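Local coordinates for protein dTDP-4-dehydrorhamnose reductase (Bacillus anthracis, PDB 3SC6) that probably catalyses the NADPH-dependent reduction of dTDP-4-dehydrorhamnose to dTDP-L-rhamnose in rhamnose biosynthesis, binding its cofactor in a Rossmann fold, at residues Arg56-His62 / Val97-Tyr103; Ala91-Gln95 / Glu143-Lys147; Val180-Gln184 / Trp220-Ala224; Pro115-Phe121 / Ile256-Met261. One frame throughout, in Å; residues are numbered along the deposited sequence.

Contact 1: Arg56-His62 / Val97-Tyr103; sequences RPHIIIH and VGAKLVY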
loop_
_atom_site.group_PDB
_atom_site.type_symbol
_atom_site.label_atom_id
_atom_site.label_comp_id
_atom_site.label_asym_id
_atom_site.label_seq_id
_atom_site.Cartn_x
_atom_site.Cartn_y
_atom_site.Cartn_z
ATOM N N ARG A 56 17.452 7.621 16.046
ATOM C CA ARG A 56 18.477 6.979 15.225
ATOM C C ARG A 56 18.134 5.497 15.066
ATOM O O ARG A 56 18.733 4.632 15.710
ATOM C CB ARG A 56 19.863 7.214 15.827
ATOM C CG ARG A 56 20.988 6.705 14.971
ATOM C CD ARG A 56 22.328 7.134 15.520
ATOM N NE ARG A 56 23.414 6.716 14.640
ATOM C CZ ARG A 56 24.694 7.023 14.825
ATOM N NH1 ARG A 56 25.062 7.779 15.852
ATOM N NH2 ARG A 56 25.606 6.592 13.963
ATOM N N PRO A 57 17.160 5.209 14.187
ATOM C CA PRO A 57 16.668 3.864 13.910
ATOM C C PRO A 57 17.405 3.031 12.873
ATOM O O PRO A 57 18.025 3.563 11.954
ATOM C CB PRO A 57 15.254 4.133 13.398
ATOM C CG PRO A 57 15.382 5.424 12.669
ATOM C CD PRO A 57 16.434 6.223 13.398
ATOM N N HIS A 58 17.309 1.716 13.041
ATOM C CA HIS A 58 17.930 0.767 12.139
ATOM C C HIS A 58 17.036 0.598 10.915
ATOM O O HIS A 58 17.520 0.403 9.803
ATOM C CB HIS A 58 18.107 -0.605 12.806
ATOM C CG HIS A 58 19.025 -0.602 13.991
ATOM N ND1 HIS A 58 18.583 -0.394 15.280
ATOM C CD2 HIS A 58 20.361 -0.806 14.082
ATOM C CE1 HIS A 58 19.608 -0.456 16.112
ATOM N NE2 HIS A 58 20.699 -0.705 15.409
ATOM N N ILE A 59 15.727 0.683 11.134
ATOM C CA ILE A 59 14.755 0.525 10.064
ATOM C C ILE A 59 13.707 1.627 10.072
ATOM O O ILE A 59 13.365 2.159 11.120
ATOM C CB ILE A 59 14.016 -0.824 10.225
ATOM C CG1 ILE A 59 15.019 -1.951 10.497
ATOM C CG2 ILE A 59 13.177 -1.134 8.995
ATOM C CD1 ILE A 59 14.382 -3.297 10.728
ATOM N N ILE A 60 13.216 1.978 8.889
ATOM C CA ILE A 60 12.193 3.004 8.758
ATOM C C ILE A 60 11.159 2.557 7.744
ATOM O O ILE A 60 11.455 2.435 6.553
ATOM C CB ILE A 60 12.739 4.369 8.316
ATOM C CG1 ILE A 60 13.724 4.923 9.342
ATOM C CG2 ILE A 60 11.595 5.357 8.156
ATOM C CD1 ILE A 60 14.263 6.299 8.972
ATOM N N ILE A 61 9.947 2.297 8.222
ATOM C CA ILE A 61 8.867 1.872 7.357
ATOM C C ILE A 61 8.061 3.124 7.064
ATOM O O ILE A 61 7.298 3.603 7.896
ATOM C CB ILE A 61 8.005 0.807 8.008
ATOM C CG1 ILE A 61 8.883 -0.375 8.428
ATOM C CG2 ILE A 61 6.917 0.373 7.047
ATOM C CD1 ILE A 61 8.133 -1.481 9.119
ATOM N N HIS A 62 8.254 3.658 5.867
ATOM C CA HIS A 62 7.575 4.862 5.449
ATOM C C HIS A 62 6.186 4.588 4.878
ATOM O O HIS A 62 6.046 4.172 3.724
ATOM C CB HIS A 62 8.440 5.568 4.417
ATOM C CG HIS A 62 7.920 6.901 4.005
ATOM N ND1 HIS A 62 8.255 8.058 4.675
ATOM C CD2 HIS A 62 7.111 7.274 2.988
ATOM C CE1 HIS A 62 7.668 9.086 4.092
ATOM N NE2 HIS A 62 6.969 8.639 3.064
ATOM N N VAL A 97 21.570 8.433 9.053
ATOM C CA VAL A 97 21.623 7.449 10.136
ATOM C C VAL A 97 21.990 6.060 9.623
ATOM O O VAL A 97 22.401 5.200 10.397
ATOM C CB VAL A 97 20.277 7.342 10.893
ATOM C CG1 VAL A 97 19.905 8.691 11.505
ATOM C CG2 VAL A 97 19.175 6.847 9.968
ATOM N N GLY A 98 21.824 5.836 8.323
ATOM C CA GLY A 98 22.143 4.547 7.730
ATOM C C GLY A 98 21.088 3.507 8.045
ATOM O O GLY A 98 21.402 2.344 8.301
ATOM N N ALA A 99 19.828 3.927 8.021
ATOM C CA ALA A 99 18.718 3.034 8.304
ATOM C C ALA A 99 18.182 2.426 7.017
ATOM O O ALA A 99 18.263 3.042 5.957
ATOM C CB ALA A 99 17.606 3.796 9.004
ATOM N N LYS A 100 17.659 1.206 7.103
ATOM C CA LYS A 100 17.096 0.550 5.934
ATOM C C LYS A 100 15.760 1.246 5.761
ATOM O O LYS A 100 15.027 1.415 6.736
ATOM C CB LYS A 100 16.899 -0.947 6.162
ATOM C CG LYS A 100 18.181 -1.705 6.462
ATOM C CD LYS A 100 17.919 -3.191 6.672
ATOM C CE LYS A 100 19.209 -3.942 6.939
ATOM N NZ LYS A 100 18.970 -5.395 7.138
ATOM N N LEU A 101 15.441 1.657 4.539
ATOM C CA LEU A 101 14.180 2.354 4.270
ATOM C C LEU A 101 13.172 1.547 3.453
ATOM O O LEU A 101 13.491 1.034 2.381
ATOM C CB LEU A 101 14.475 3.670 3.540
ATOM C CG LEU A 101 13.283 4.542 3.150
ATOM C CD1 LEU A 101 12.448 4.883 4.372
ATOM C CD2 LEU A 101 13.762 5.810 2.438
ATOM N N VAL A 102 11.950 1.437 3.968
ATOM C CA VAL A 102 10.899 0.706 3.270
ATOM C C VAL A 102 9.913 1.739 2.762
ATOM O O VAL A 102 9.238 2.398 3.551
ATOM C CB VAL A 102 10.178 -0.313 4.166
ATOM C CG1 VAL A 102 9.067 -0.983 3.398
ATOM C CG2 VAL A 102 11.152 -1.342 4.682
ATOM N N TYR A 103 9.858 1.901 1.442
ATOM C CA TYR A 103 8.960 2.858 0.827
ATOM C C TYR A 103 7.809 2.125 0.154
ATOM O O TYR A 103 8.005 1.417 -0.836
ATOM C CB TYR A 103 9.705 3.734 -0.179
ATOM C CG TYR A 103 8.820 4.750 -0.854
ATOM C CD1 TYR A 103 8.553 5.976 -0.253
ATOM C CD2 TYR A 103 8.265 4.498 -2.098
ATOM C CE1 TYR A 103 7.737 6.913 -0.863
ATOM C CE2 TYR A 103 7.455 5.435 -2.722
ATOM C CZ TYR A 103 7.196 6.638 -2.097
ATOM O OH TYR A 103 6.396 7.570 -2.713
#
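I60 and L101 lie side by side at the middle of this parallel strand pair, with I60 CG2 3.9 Å from L101 CD1. I60 CG1 also meets A99 CB at 4.1 Å. L101 leans toward strand 59-62, so that its CD1 comes to 3.4 Å from I60 O and 4.1 Å from H62 CB. On the other face of the sheet the fit is looser: I61 CG2 sits 4.4 Å from V102 CB. V97 packs against the loop ahead of the strand, its CG1 4.1 Å from R56 CG. At the far end the H62 and Y103 rings are nearly parallel (19°) but slid apart, centroids 5.7 Å from each other, and barely overlap; the H62 side chain is about 6 Å from the bound NADP.

Between the two strands runs a parallel ladder of hydrogen bonds: K100 N to H58 O (2.8 Å), I60 N to K100 O (2.9 Å), V102 N to I60 O (2.8 Å) and H62 N to V102 O (2.8 Å). Farther out, H58 ND1 is hydrogen-bonded to R7 N and K100 NZ to T204 O. G98, with positive phi, closes helix 76-97 in a Schellman motif.

That helix is the crossover of a Rossmann beta-alpha-beta unit and packs on the I60, H62, L101 and Y103 face beside helix 129-144. Strand 6-11 pairs with the other edge of strand 59-62.

Contact 2: Ala91-Gln95 / Glu143-Lys147; sequences AVASQ and ELHNK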
loop_
_atom_site.group_PDB
_atom_site.type_symbol
_atom_site.label_atom_id
_atom_site.label_comp_id
_atom_site.label_asym_id
_atom_site.label_seq_id
_atom_site.Cartn_x
_atom_site.Cartn_y
_atom_site.Cartn_z
ATOM N N ALA A 91 14.195 10.129 2.995
ATOM C CA ALA A 91 15.322 9.462 2.356
ATOM C C ALA A 91 16.615 10.058 2.900
ATOM O O ALA A 91 17.509 9.330 3.338
ATOM C CB ALA A 91 15.249 9.618 0.857
ATOM N N VAL A 92 16.703 11.385 2.873
ATOM C CA VAL A 92 17.878 12.097 3.372
ATOM C C VAL A 92 18.199 11.662 4.804
ATOM O O VAL A 92 19.316 11.236 5.095
ATOM C CB VAL A 92 17.664 13.630 3.340
ATOM C CG1 VAL A 92 18.822 14.350 3.999
ATOM C CG2 VAL A 92 17.461 14.115 1.909
ATOM N N ALA A 93 17.209 11.756 5.688
ATOM C CA ALA A 93 17.381 11.375 7.091
ATOM C C ALA A 93 17.828 9.918 7.225
ATOM O O ALA A 93 18.719 9.606 8.018
ATOM C CB ALA A 93 16.094 11.603 7.859
ATOM N N SER A 94 17.203 9.029 6.458
ATOM C CA SER A 94 17.549 7.614 6.499
ATOM C C SER A 94 19.031 7.440 6.192
ATOM O O SER A 94 19.709 6.615 6.810
ATOM C CB SER A 94 16.722 6.831 5.482
ATOM O OG SER A 94 15.334 6.959 5.736
ATOM N N GLN A 95 19.527 8.230 5.238
ATOM C CA GLN A 95 20.930 8.175 4.839
ATOM C C GLN A 95 21.863 8.624 5.977
ATOM O O GLN A 95 22.818 7.919 6.299
ATOM C CB GLN A 95 21.165 9.025 3.584
ATOM C CG GLN A 95 22.605 9.015 3.055
ATOM C CD GLN A 95 23.087 7.631 2.604
ATOM O OE1 GLN A 95 22.295 6.692 2.525
ATOM N NE2 GLN A 95 24.379 7.506 2.301
ATOM N N GLU A 143 17.691 7.688 -5.604
ATOM C CA GLU A 143 18.695 8.722 -5.839
ATOM C C GLU A 143 19.437 9.233 -4.597
ATOM O O GLU A 143 20.602 9.596 -4.696
ATOM C CB GLU A 143 18.029 9.905 -6.562
ATOM C CG GLU A 143 17.484 9.567 -7.957
ATOM C CD GLU A 143 16.679 10.706 -8.588
ATOM O OE1 GLU A 143 16.295 11.649 -7.862
ATOM O OE2 GLU A 143 16.382 10.635 -9.805
ATOM N N LEU A 144 18.799 9.231 -3.428
ATOM C CA LEU A 144 19.462 9.739 -2.220
ATOM C C LEU A 144 19.725 8.734 -1.086
ATOM O O LEU A 144 20.181 9.125 -0.012
ATOM C CB LEU A 144 18.647 10.917 -1.676
ATOM C CG LEU A 144 18.430 12.074 -2.665
ATOM C CD1 LEU A 144 17.541 13.141 -2.060
ATOM C CD2 LEU A 144 19.742 12.674 -3.120
ATOM N N HIS A 145 19.461 7.455 -1.314
ATOM C CA HIS A 145 19.690 6.456 -0.270
ATOM C C HIS A 145 20.069 5.129 -0.935
ATOM O O HIS A 145 19.685 4.878 -2.072
ATOM C CB HIS A 145 18.448 6.369 0.626
ATOM C CG HIS A 145 18.598 5.450 1.797
ATOM N ND1 HIS A 145 19.739 5.418 2.570
ATOM C CD2 HIS A 145 17.720 4.610 2.389
ATOM C CE1 HIS A 145 19.581 4.547 3.548
ATOM N NE2 HIS A 145 18.362 4.048 3.466
ATOM N N ASN A 146 20.833 4.291 -0.241
ATOM C CA ASN A 146 21.262 3.013 -0.817
ATOM C C ASN A 146 20.956 1.741 -0.014
ATOM O O ASN A 146 21.582 0.697 -0.216
ATOM C CB ASN A 146 22.755 3.092 -1.163
ATOM C CG ASN A 146 23.622 3.412 0.040
ATOM O OD1 ASN A 146 23.128 3.578 1.159
ATOM N ND2 ASN A 146 24.929 3.507 -0.189
ATOM N N LYS A 147 19.993 1.840 0.889
ATOM C CA LYS A 147 19.565 0.717 1.720
ATOM C C LYS A 147 18.066 0.879 1.791
ATOM O O LYS A 147 17.543 1.431 2.757
ATOM C CB LYS A 147 20.160 0.782 3.123
ATOM C CG LYS A 147 21.673 0.724 3.202
ATOM C CD LYS A 147 22.115 0.810 4.662
ATOM C CE LYS A 147 23.623 0.754 4.811
ATOM N NZ LYS A 147 24.036 0.824 6.247
#
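Two helices packed on the same face of the Rossmann sheet meet here: helix 76-97 near its C-terminal end, and helix 129-144 where it gives way to the loop leading into strand 148-157. H145 is the first residue to leave the helical path, and its CA lies 5.5 Å from that of Q95.

The apolar part is small and lies on the helical side of this break. A91 CB and L144 CB are 4.4 Å apart, and V92 CG2 reaches L144 CD1 at 4.1 Å. Q95 CB adds a van der Waals contact with the carbonyl L144 O at 3.7 Å.

The polar part centres on the imidazole. Q95 folds at chi2 (p) to set its OE1 at the ring edge, where H145 ND1 donates to it across 2.9 Å at 163°. H145 NE2 is hydrogen-bonded to A99 O, in the turn just before strand 100-106, so the ring bridges the end of one helix and the loop that follows it.

Ring packing completes the contact. S94, whose OG hydrogen-bonds back to V90 O, places its CB over the imidazole face in a CH-pi contact, 4.0 Å from the H145 ring centroid and only 18° off the ring normal.

Contact 3: Val180-Gln184 / Trp220-Ala224; sequences VVADQ and WFEFA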
loop_
_atom_site.group_PDB
_atom_site.type_symbol
_atom_site.label_atom_id
_atom_site.label_comp_id
_atom_site.label_asym_id
_atom_site.label_seq_id
_atom_site.Cartn_x
_atom_site.Cartn_y
_atom_site.Cartn_z
ATOM N N VAL A 180 -21.773 -2.671 -8.219
ATOM C CA VAL A 180 -20.330 -2.496 -8.065
ATOM C C VAL A 180 -19.618 -2.576 -9.416
ATOM O O VAL A 180 -19.979 -3.389 -10.266
ATOM C CB VAL A 180 -19.746 -3.602 -7.169
ATOM C CG1 VAL A 180 -18.231 -3.484 -7.093
ATOM C CG2 VAL A 180 -20.377 -3.555 -5.784
ATOM N N VAL A 181 -18.600 -1.745 -9.607
ATOM C CA VAL A 181 -17.843 -1.735 -10.858
ATOM C C VAL A 181 -17.333 -3.147 -11.182
ATOM O O VAL A 181 -16.901 -3.874 -10.285
ATOM C CB VAL A 181 -16.653 -0.751 -10.785
ATOM C CG1 VAL A 181 -15.828 -0.813 -12.056
ATOM C CG2 VAL A 181 -17.150 0.667 -10.540
ATOM N N ALA A 182 -17.395 -3.531 -12.457
ATOM C CA ALA A 182 -16.940 -4.861 -12.883
ATOM C C ALA A 182 -16.004 -4.850 -14.099
ATOM O O ALA A 182 -15.669 -5.906 -14.629
ATOM C CB ALA A 182 -18.144 -5.751 -13.166
ATOM N N ASP A 183 -15.584 -3.666 -14.536
ATOM C CA ASP A 183 -14.687 -3.552 -15.689
ATOM C C ASP A 183 -13.271 -3.117 -15.286
ATOM O O ASP A 183 -12.501 -2.630 -16.116
ATOM C CB ASP A 183 -15.277 -2.613 -16.750
ATOM C CG ASP A 183 -15.544 -1.218 -16.218
ATOM O OD1 ASP A 183 -15.994 -0.362 -17.006
ATOM O OD2 ASP A 183 -15.312 -0.980 -15.014
ATOM N N GLN A 184 -12.949 -3.294 -14.003
ATOM C CA GLN A 184 -11.636 -2.946 -13.459
ATOM C C GLN A 184 -11.113 -4.144 -12.680
ATOM O O GLN A 184 -11.600 -4.447 -11.589
ATOM C CB GLN A 184 -11.699 -1.729 -12.535
ATOM C CG GLN A 184 -12.157 -0.456 -13.197
ATOM C CD GLN A 184 -12.173 0.717 -12.235
ATOM O OE1 GLN A 184 -11.807 0.584 -11.068
ATOM N NE2 GLN A 184 -12.593 1.876 -12.724
ATOM N N TRP A 220 -13.763 -5.643 -8.491
ATOM C CA TRP A 220 -14.607 -5.198 -7.380
ATOM C C TRP A 220 -15.895 -5.994 -7.334
ATOM O O TRP A 220 -16.393 -6.320 -6.258
ATOM C CB TRP A 220 -14.915 -3.702 -7.446
ATOM C CG TRP A 220 -13.697 -2.843 -7.442
ATOM C CD1 TRP A 220 -13.162 -2.175 -8.501
ATOM C CD2 TRP A 220 -12.797 -2.649 -6.348
ATOM N NE1 TRP A 220 -12.019 -1.520 -8.118
ATOM C CE2 TRP A 220 -11.768 -1.802 -6.800
ATOM C CE3 TRP A 220 -12.775 -3.090 -5.020
ATOM C CZ2 TRP A 220 -10.723 -1.389 -5.975
ATOM C CZ3 TRP A 220 -11.741 -2.679 -4.201
ATOM C CH2 TRP A 220 -10.727 -1.836 -4.682
ATOM N N PHE A 221 -16.418 -6.308 -8.514
ATOM C CA PHE A 221 -17.648 -7.072 -8.660
ATOM C C PHE A 221 -17.497 -8.496 -8.101
ATOM O O PHE A 221 -18.239 -8.884 -7.197
ATOM C CB PHE A 221 -18.054 -7.081 -10.135
ATOM C CG PHE A 221 -19.291 -7.870 -10.430
ATOM C CD1 PHE A 221 -20.543 -7.305 -10.261
ATOM C CD2 PHE A 221 -19.201 -9.154 -10.944
ATOM C CE1 PHE A 221 -21.686 -8.023 -10.551
ATOM C CE2 PHE A 221 -20.340 -9.876 -11.243
ATOM C CZ PHE A 221 -21.587 -9.309 -11.045
ATOM N N GLU A 222 -16.543 -9.264 -8.631
ATOM C CA GLU A 222 -16.312 -10.638 -8.158
ATOM C C GLU A 222 -15.877 -10.626 -6.701
ATOM O O GLU A 222 -16.207 -11.528 -5.927
ATOM C CB GLU A 222 -15.238 -11.334 -8.990
ATOM C CG GLU A 222 -15.585 -11.516 -10.450
ATOM C CD GLU A 222 -14.464 -12.173 -11.238
ATOM O OE1 GLU A 222 -13.374 -12.406 -10.663
ATOM O OE2 GLU A 222 -14.670 -12.445 -12.442
ATOM N N PHE A 223 -15.116 -9.600 -6.344
ATOM C CA PHE A 223 -14.624 -9.437 -4.989
ATOM C C PHE A 223 -15.824 -9.177 -4.092
ATOM O O PHE A 223 -15.957 -9.785 -3.032
ATOM C CB PHE A 223 -13.584 -8.306 -4.952
ATOM C CG PHE A 223 -12.992 -8.047 -3.597
ATOM C CD1 PHE A 223 -12.099 -8.942 -3.043
ATOM C CD2 PHE A 223 -13.214 -6.853 -2.945
ATOM C CE1 PHE A 223 -11.525 -8.701 -1.818
ATOM C CE2 PHE A 223 -12.627 -6.601 -1.724
ATOM C CZ PHE A 223 -11.784 -7.526 -1.162
ATOM N N ALA A 224 -16.721 -8.306 -4.548
ATOM C CA ALA A 224 -17.919 -7.978 -3.792
ATOM C C ALA A 224 -18.711 -9.252 -3.503
ATOM O O ALA A 224 -19.051 -9.520 -2.352
ATOM C CB ALA A 224 -18.772 -6.978 -4.551
#
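V180 is the main bump. Its CA-to-CB bond points at the first turn of helix 220-231, and its two methyls fill the hollow between residues one turn apart: V180 CG1 presses on W220 CB at 3.3 Å, while V180 CG2 lies 4.0 Å from A224 CB, the methyl that floors this hollow. A182 makes a second, tight fit, with its CB 3.3 Å from F221 CB; the phenyl ring beyond leads away from the loop. In between, the V181 carbonyl nestles against the helix start, V181 O being 3.5 Å from W220 CB and 3.0 Å from F221 N. The indole projects the other way, toward Q184, whose OE1 sits at the ring edge, 3.6 Å from W220 NE1.

W220 also stacks on W155 and meets the F164 ring; its side chain lies about 7 Å from the bound NADP. Strand 177-181, in a two-stranded parallel sheet with 236-240 separate from the main Rossmann sheet, thus packs on the N-terminal turn of helix 220-231, with helix 164-172 against V180.

Contact 4: Pro115-Phe121 / Ile256-Met261; sequences PEGYDEF and IFQHNM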
loop_
_atom_site.group_PDB
_atom_site.type_symbol
_atom_site.label_atom_id
_atom_site.label_comp_id
_atom_site.label_asym_id
_atom_site.label_seq_id
_atom_site.Cartn_x
_atom_site.Cartn_y
_atom_site.Cartn_z
ATOM N N PRO A 115 -3.082 -7.500 -18.971
ATOM C CA PRO A 115 -3.704 -8.476 -18.062
ATOM C C PRO A 115 -2.711 -9.298 -17.230
ATOM O O PRO A 115 -2.985 -9.579 -16.059
ATOM C CB PRO A 115 -4.517 -9.385 -19.002
ATOM C CG PRO A 115 -3.963 -9.162 -20.363
ATOM C CD PRO A 115 -3.372 -7.786 -20.388
ATOM N N GLU A 116 -1.580 -9.681 -17.828
ATOM C CA GLU A 116 -0.559 -10.468 -17.119
ATOM C C GLU A 116 0.188 -9.632 -16.072
ATOM O O GLU A 116 0.753 -10.177 -15.123
ATOM C CB GLU A 116 0.443 -11.137 -18.082
ATOM C CG GLU A 116 1.268 -10.203 -18.988
ATOM C CD GLU A 116 0.436 -9.433 -20.005
ATOM O OE1 GLU A 116 1.021 -8.637 -20.772
ATOM O OE2 GLU A 116 -0.797 -9.631 -20.051
ATOM N N GLY A 117 0.200 -8.313 -16.254
ATOM C CA GLY A 117 0.871 -7.421 -15.314
ATOM C C GLY A 117 2.261 -6.977 -15.720
ATOM O O GLY A 117 2.712 -7.232 -16.835
ATOM N N TYR A 118 2.940 -6.312 -14.792
ATOM C CA TYR A 118 4.285 -5.808 -15.017
ATOM C C TYR A 118 5.241 -6.339 -13.957
ATOM O O TYR A 118 4.829 -6.599 -12.824
ATOM C CB TYR A 118 4.273 -4.282 -14.918
ATOM C CG TYR A 118 3.338 -3.596 -15.887
ATOM C CD1 TYR A 118 3.782 -3.179 -17.138
ATOM C CD2 TYR A 118 2.008 -3.360 -15.548
ATOM C CE1 TYR A 118 2.927 -2.546 -18.029
ATOM C CE2 TYR A 118 1.145 -2.731 -16.432
ATOM C CZ TYR A 118 1.612 -2.326 -17.672
ATOM O OH TYR A 118 0.763 -1.699 -18.554
ATOM N N ASP A 119 6.511 -6.512 -14.325
ATOM C CA ASP A 119 7.500 -6.995 -13.366
ATOM C C ASP A 119 8.190 -5.749 -12.817
ATOM O O ASP A 119 7.931 -4.632 -13.278
ATOM C CB ASP A 119 8.515 -7.987 -13.962
ATOM C CG ASP A 119 9.411 -7.372 -15.020
ATOM O OD1 ASP A 119 10.267 -8.107 -15.551
ATOM O OD2 ASP A 119 9.285 -6.166 -15.311
ATOM N N GLU A 120 9.086 -5.937 -11.859
ATOM C CA GLU A 120 9.782 -4.815 -11.253
ATOM C C GLU A 120 10.763 -4.102 -12.183
ATOM O O GLU A 120 11.209 -2.999 -11.871
ATOM C CB GLU A 120 10.529 -5.259 -9.989
ATOM C CG GLU A 120 9.684 -5.909 -8.873
ATOM C CD GLU A 120 9.096 -7.280 -9.230
ATOM O OE1 GLU A 120 9.272 -7.752 -10.371
ATOM O OE2 GLU A 120 8.469 -7.894 -8.343
ATOM N N PHE A 121 11.079 -4.700 -13.328
ATOM C CA PHE A 121 12.027 -4.083 -14.254
ATOM C C PHE A 121 11.456 -3.196 -15.364
ATOM O O PHE A 121 12.210 -2.446 -15.990
ATOM C CB PHE A 121 12.925 -5.153 -14.860
ATOM C CG PHE A 121 13.644 -5.962 -13.834
ATOM C CD1 PHE A 121 14.801 -5.481 -13.242
ATOM C CD2 PHE A 121 13.166 -7.211 -13.462
ATOM C CE1 PHE A 121 15.460 -6.223 -12.282
ATOM C CE2 PHE A 121 13.822 -7.959 -12.510
ATOM C CZ PHE A 121 14.972 -7.469 -11.918
ATOM N N ILE A 256 -2.466 -5.483 -12.002
ATOM C CA ILE A 256 -1.889 -6.720 -11.490
ATOM C C ILE A 256 -0.373 -6.704 -11.612
ATOM O O ILE A 256 0.171 -6.160 -12.575
ATOM C CB ILE A 256 -2.404 -7.931 -12.302
ATOM C CG1 ILE A 256 -3.931 -7.980 -12.290
ATOM C CG2 ILE A 256 -1.820 -9.232 -11.762
ATOM C CD1 ILE A 256 -4.497 -9.133 -13.087
ATOM N N PHE A 257 0.310 -7.295 -10.636
ATOM C CA PHE A 257 1.761 -7.349 -10.660
ATOM C C PHE A 257 2.246 -8.764 -10.896
ATOM O O PHE A 257 1.518 -9.735 -10.666
ATOM C CB PHE A 257 2.391 -6.979 -9.311
ATOM C CG PHE A 257 2.125 -5.592 -8.833
ATOM C CD1 PHE A 257 2.611 -4.504 -9.530
ATOM C CD2 PHE A 257 1.544 -5.382 -7.598
ATOM C CE1 PHE A 257 2.416 -3.224 -9.059
ATOM C CE2 PHE A 257 1.356 -4.108 -7.117
ATOM C CZ PHE A 257 1.796 -3.025 -7.848
ATOM N N GLN A 258 3.491 -8.866 -11.357
ATOM C CA GLN A 258 4.128 -10.146 -11.585
ATOM C C GLN A 258 5.037 -10.156 -10.369
ATOM O O GLN A 258 5.692 -9.155 -10.081
ATOM C CB GLN A 258 4.922 -10.213 -12.889
ATOM C CG GLN A 258 4.089 -9.988 -14.135
ATOM C CD GLN A 258 4.879 -10.156 -15.424
ATOM O OE1 GLN A 258 4.390 -9.832 -16.500
ATOM N NE2 GLN A 258 6.103 -10.656 -15.318
ATOM N N HIS A 259 5.059 -11.257 -9.633
ATOM C CA HIS A 259 5.885 -11.340 -8.435
ATOM C C HIS A 259 7.257 -11.976 -8.680
ATOM O O HIS A 259 7.544 -13.073 -8.193
ATOM C CB HIS A 259 5.105 -12.095 -7.355
ATOM C CG HIS A 259 3.763 -11.490 -7.066
ATOM N ND1 HIS A 259 3.583 -10.461 -6.167
ATOM C CD2 HIS A 259 2.537 -11.762 -7.573
ATOM C CE1 HIS A 259 2.305 -10.128 -6.130
ATOM N NE2 HIS A 259 1.649 -10.903 -6.973
ATOM N N ASN A 260 8.108 -11.265 -9.421
ATOM C CA ASN A 260 9.449 -11.753 -9.735
ATOM C C ASN A 260 10.432 -11.636 -8.572
ATOM O O ASN A 260 10.917 -12.647 -8.074
ATOM C CB ASN A 260 10.019 -11.033 -10.959
ATOM C CG ASN A 260 9.200 -11.267 -12.213
ATOM O OD1 ASN A 260 8.195 -11.978 -12.195
ATOM N ND2 ASN A 260 9.634 -10.672 -13.316
ATOM N N MET A 261 10.729 -10.412 -8.145
ATOM C CA MET A 261 11.671 -10.194 -7.036
ATOM C C MET A 261 11.467 -11.126 -5.846
ATOM O O MET A 261 12.446 -11.650 -5.321
ATOM C CB MET A 261 11.696 -8.722 -6.608
ATOM C CG MET A 261 12.292 -7.775 -7.659
ATOM S SD MET A 261 14.066 -8.007 -7.974
ATOM C CE MET A 261 14.739 -7.602 -6.362
#
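P115 opens the contact through its carbonyl, with P115 O 3.4 Å from I256 CD1, and E116 O follows at 3.5 Å from Q258 CG. At G117 the backbones nearly touch: G117 CA is 3.1 Å from I256 O, a CB would clash with that oxygen, and the backbone angles themselves call for glycine. The CA-to-CB bond of Y118 points away from 256-261 and its ring stacks on F110, while Y118 O accepts a hydrogen bond from Q258 N (3.0 Å). D119 CB meets N260 ND2 at 3.0 Å, and D119 OD2 receives a weak bond from F121 N (3.0 Å). E120 points across, its CG 3.4 Å from M261 CG and its OE2 taking a weak hydrogen bond from M261 N (3.4 Å) in the first turn of helix 260-264. F121 CZ lies 4.1 Å from M261 SD, an oblique Met-aromatic contact. With the F257 side chain about 7 Å from the bound NADP, this is a loop-to-loop junction beside the cofactor site of a Rossmann-fold reductase.

Contacts 1 and 2 belong to one block of the Rossmann domain and touch: besides the shared histidine, L101 N meets K147 O at 2.8 Å, a probable hydrogen bond, so helix 76-97, strand 100-106 and the end of helix 129-144 are tied together. Contact 1 is buried sheet, built on repeated backbone hydrogen bonds. Contact 2 is partly buried and relies on side chains. Contacts 3 and 4 are partly buried too. Contact 3, some 37 Å from contact 1 between centres and across the middle of the chain, is a strand-to-helix fit made of apolar bumps. Contact 4 joins loops through backbone carbonyls and polar side chains; its nearest atoms are about 8 Å from contact 3.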